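Local coordinates for rieske iron-sulfur protein soxF (Sulfolobus acidocaldarius, PDB 1JM1), which carries a Rieske-type [2Fe-2S] cluster and probably serves in electron transfer in the archaeal respiratory chain, at residues 146-152 against 165-171. Residues are numbered along the deposited sequence.
Sequences RPLPIVI and VGTNAPY
Where a strand pair ends, a side-chain amide can stand in for the next backbone carbonyl, as N168 does between 146-152 and 165-171. I152 (chi1 m, chi2 t) gives up the most surface: its N donates to G166 O (2.8 Å), its O accepts from V165 N (2.9 Å), and its CG2 meets V165 CG2 at 3.9 Å. V165 (phi/psi -130/-8) and the extended G166 both face I152, a classic beta bulge. V151 and T167 follow as a non-hydrogen-bonded antiparallel pair, CA-CA 4.4 Å. At N168 (chi1 p) the backbone N reaches I150 O (3.0 Å), while OD1 accepts from I150 N (2.8 Å); a water accepts from N168 ND2 (2.9 Å) and donates to L148 O (2.8 Å). P149 CB meets the Y171 ring edge at CD2 (4.0 Å); Y171 OH hydrogen-bonds to Y37 O. R146 (chi1 p, chi2 and chi3 t) holds P170 O with NH1 (2.9 Å) and NH2 (3.0 Å). P149's side chain lies about 11 Å from the [2Fe-2S] cluster. This is the open end of a bulged beta hairpin, strands 151-155 and 161-167, in the antiparallel sheet that strand 13-17 completes in this Rieske protein.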
loop_
_atom_site.group_PDB
_atom_site.type_symbol
_atom_site.label_atom_id
_atom_site.label_comp_id
_atom_site.label_asym_id
_atom_site.label_seq_id
_atom_site.Cartn_x
_atom_site.Cartn_y
_atom_site.Cartn_z
ATOM N N ARG A 146 10.458 -10.739 1.150
ATOM C CA ARG A 146 10.386 -9.868 -0.006
ATOM C C ARG A 146 9.651 -8.603 0.399
ATOM O O ARG A 146 8.972 -8.575 1.439
ATOM C CB ARG A 146 9.689 -10.560 -1.164
ATOM C CG ARG A 146 8.241 -10.950 -0.885
ATOM C CD ARG A 146 7.703 -11.814 -1.987
ATOM N NE ARG A 146 6.285 -12.216 -1.827
ATOM C CZ ARG A 146 5.266 -11.620 -2.354
ATOM N NH1 ARG A 146 5.368 -10.493 -3.024
ATOM N NH2 ARG A 146 4.044 -12.165 -2.189
ATOM N N PRO A 147 9.753 -7.551 -0.405
ATOM C CA PRO A 147 9.140 -6.258 -0.048
ATOM C C PRO A 147 7.615 -6.317 -0.037
ATOM O O PRO A 147 6.953 -7.083 -0.755
ATOM C CB PRO A 147 9.646 -5.308 -1.126
ATOM C CG PRO A 147 10.943 -5.923 -1.593
ATOM C CD PRO A 147 10.636 -7.404 -1.591
ATOM N N LEU A 148 7.026 -5.401 0.727
ATOM C CA LEU A 148 5.588 -5.237 0.745
ATOM C C LEU A 148 5.095 -4.744 -0.613
ATOM O O LEU A 148 5.592 -3.721 -1.095
ATOM C CB LEU A 148 5.193 -4.237 1.837
ATOM C CG LEU A 148 3.691 -4.108 2.078
ATOM C CD1 LEU A 148 3.114 -5.406 2.631
ATOM C CD2 LEU A 148 3.440 -2.975 3.079
ATOM N N PRO A 149 4.133 -5.422 -1.253
ATOM C CA PRO A 149 3.684 -4.940 -2.557
ATOM C C PRO A 149 3.103 -3.535 -2.516
ATOM O O PRO A 149 2.385 -3.151 -1.578
ATOM C CB PRO A 149 2.647 -5.991 -2.971
ATOM C CG PRO A 149 3.145 -7.244 -2.291
ATOM C CD PRO A 149 3.622 -6.745 -0.925
ATOM N N ILE A 150 3.409 -2.797 -3.569
ATOM C CA ILE A 150 2.906 -1.463 -3.841
ATOM C C ILE A 150 1.712 -1.554 -4.781
ATOM O O ILE A 150 1.740 -2.285 -5.768
ATOM C CB ILE A 150 4.014 -0.562 -4.451
ATOM C CG1 ILE A 150 5.125 -0.377 -3.430
ATOM C CG2 ILE A 150 3.463 0.761 -4.944
ATOM C CD1 ILE A 150 6.404 0.236 -4.015
ATOM N N VAL A 151 0.681 -0.769 -4.477
ATOM C CA VAL A 151 -0.452 -0.566 -5.351
ATOM C C VAL A 151 -0.155 0.699 -6.172
ATOM O O VAL A 151 0.033 1.789 -5.621
ATOM C CB VAL A 151 -1.751 -0.423 -4.556
ATOM C CG1 VAL A 151 -2.923 -0.145 -5.524
ATOM C CG2 VAL A 151 -2.010 -1.669 -3.728
ATOM N N ILE A 152 -0.090 0.518 -7.478
ATOM C CA ILE A 152 0.207 1.623 -8.406
ATOM C C ILE A 152 -1.050 2.480 -8.522
ATOM O O ILE A 152 -2.148 1.955 -8.721
ATOM C CB ILE A 152 0.689 1.070 -9.739
ATOM C CG1 ILE A 152 1.877 0.122 -9.513
ATOM C CG2 ILE A 152 1.002 2.229 -10.695
ATOM C CD1 ILE A 152 2.040 -0.748 -10.750
ATOM N N VAL A 165 -4.520 1.145 -10.144
ATOM C CA VAL A 165 -4.401 0.632 -11.528
ATOM C C VAL A 165 -3.509 -0.575 -11.674
ATOM O O VAL A 165 -3.439 -1.139 -12.772
ATOM C CB VAL A 165 -3.981 1.760 -12.496
ATOM C CG1 VAL A 165 -5.038 2.853 -12.505
ATOM C CG2 VAL A 165 -2.592 2.303 -12.175
ATOM N N GLY A 166 -2.791 -0.994 -10.633
ATOM C CA GLY A 166 -2.018 -2.213 -10.722
ATOM C C GLY A 166 -1.285 -2.456 -9.412
ATOM O O GLY A 166 -1.485 -1.748 -8.452
ATOM N N THR A 167 -0.425 -3.484 -9.413
ATOM C CA THR A 167 0.502 -3.711 -8.314
ATOM C C THR A 167 1.853 -4.037 -8.894
ATOM O O THR A 167 1.954 -4.477 -10.040
ATOM C CB THR A 167 0.051 -4.809 -7.330
ATOM O OG1 THR A 167 0.123 -6.089 -7.957
ATOM C CG2 THR A 167 -1.369 -4.573 -6.841
ATOM N N ASN A 168 2.906 -3.863 -8.099
ATOM C CA ASN A 168 4.246 -4.199 -8.557
ATOM C C ASN A 168 4.615 -5.646 -8.309
ATOM O O ASN A 168 5.665 -6.107 -8.782
ATOM C CB ASN A 168 5.318 -3.293 -7.963
ATOM C CG ASN A 168 5.493 -3.449 -6.459
ATOM O OD1 ASN A 168 4.630 -4.062 -5.792
ATOM N ND2 ASN A 168 6.553 -2.880 -5.920
ATOM N N ALA A 169 3.773 -6.410 -7.593
ATOM C CA ALA A 169 4.091 -7.762 -7.150
ATOM C C ALA A 169 2.839 -8.447 -6.752
ATOM O O ALA A 169 1.821 -7.793 -6.378
ATOM C CB ALA A 169 5.039 -7.676 -5.965
ATOM N N PRO A 170 2.841 -9.773 -6.709
ATOM C CA PRO A 170 1.723 -10.526 -6.106
ATOM C C PRO A 170 1.655 -10.279 -4.610
ATOM O O PRO A 170 2.676 -10.142 -3.916
ATOM C CB PRO A 170 2.118 -11.997 -6.371
ATOM C CG PRO A 170 3.632 -11.957 -6.462
ATOM C CD PRO A 170 3.930 -10.668 -7.163
ATOM N N TYR A 171 0.438 -10.286 -4.103
ATOM C CA TYR A 171 0.185 -10.292 -2.664
ATOM C C TYR A 171 0.597 -11.644 -2.072
ATOM O O TYR A 171 0.938 -12.603 -2.792
ATOM C CB TYR A 171 -1.301 -10.044 -2.423
ATOM C CG TYR A 171 -1.844 -8.726 -2.921
ATOM C CD1 TYR A 171 -3.187 -8.619 -3.238
ATOM C CD2 TYR A 171 -1.073 -7.582 -3.063
ATOM C CE1 TYR A 171 -3.734 -7.443 -3.671
ATOM C CE2 TYR A 171 -1.629 -6.383 -3.506
ATOM C CZ TYR A 171 -2.957 -6.311 -3.812
ATOM O OH TYR A 171 -3.456 -5.114 -4.244
HETATM O O HOH W 1 7.357 -3.170 -3.142
#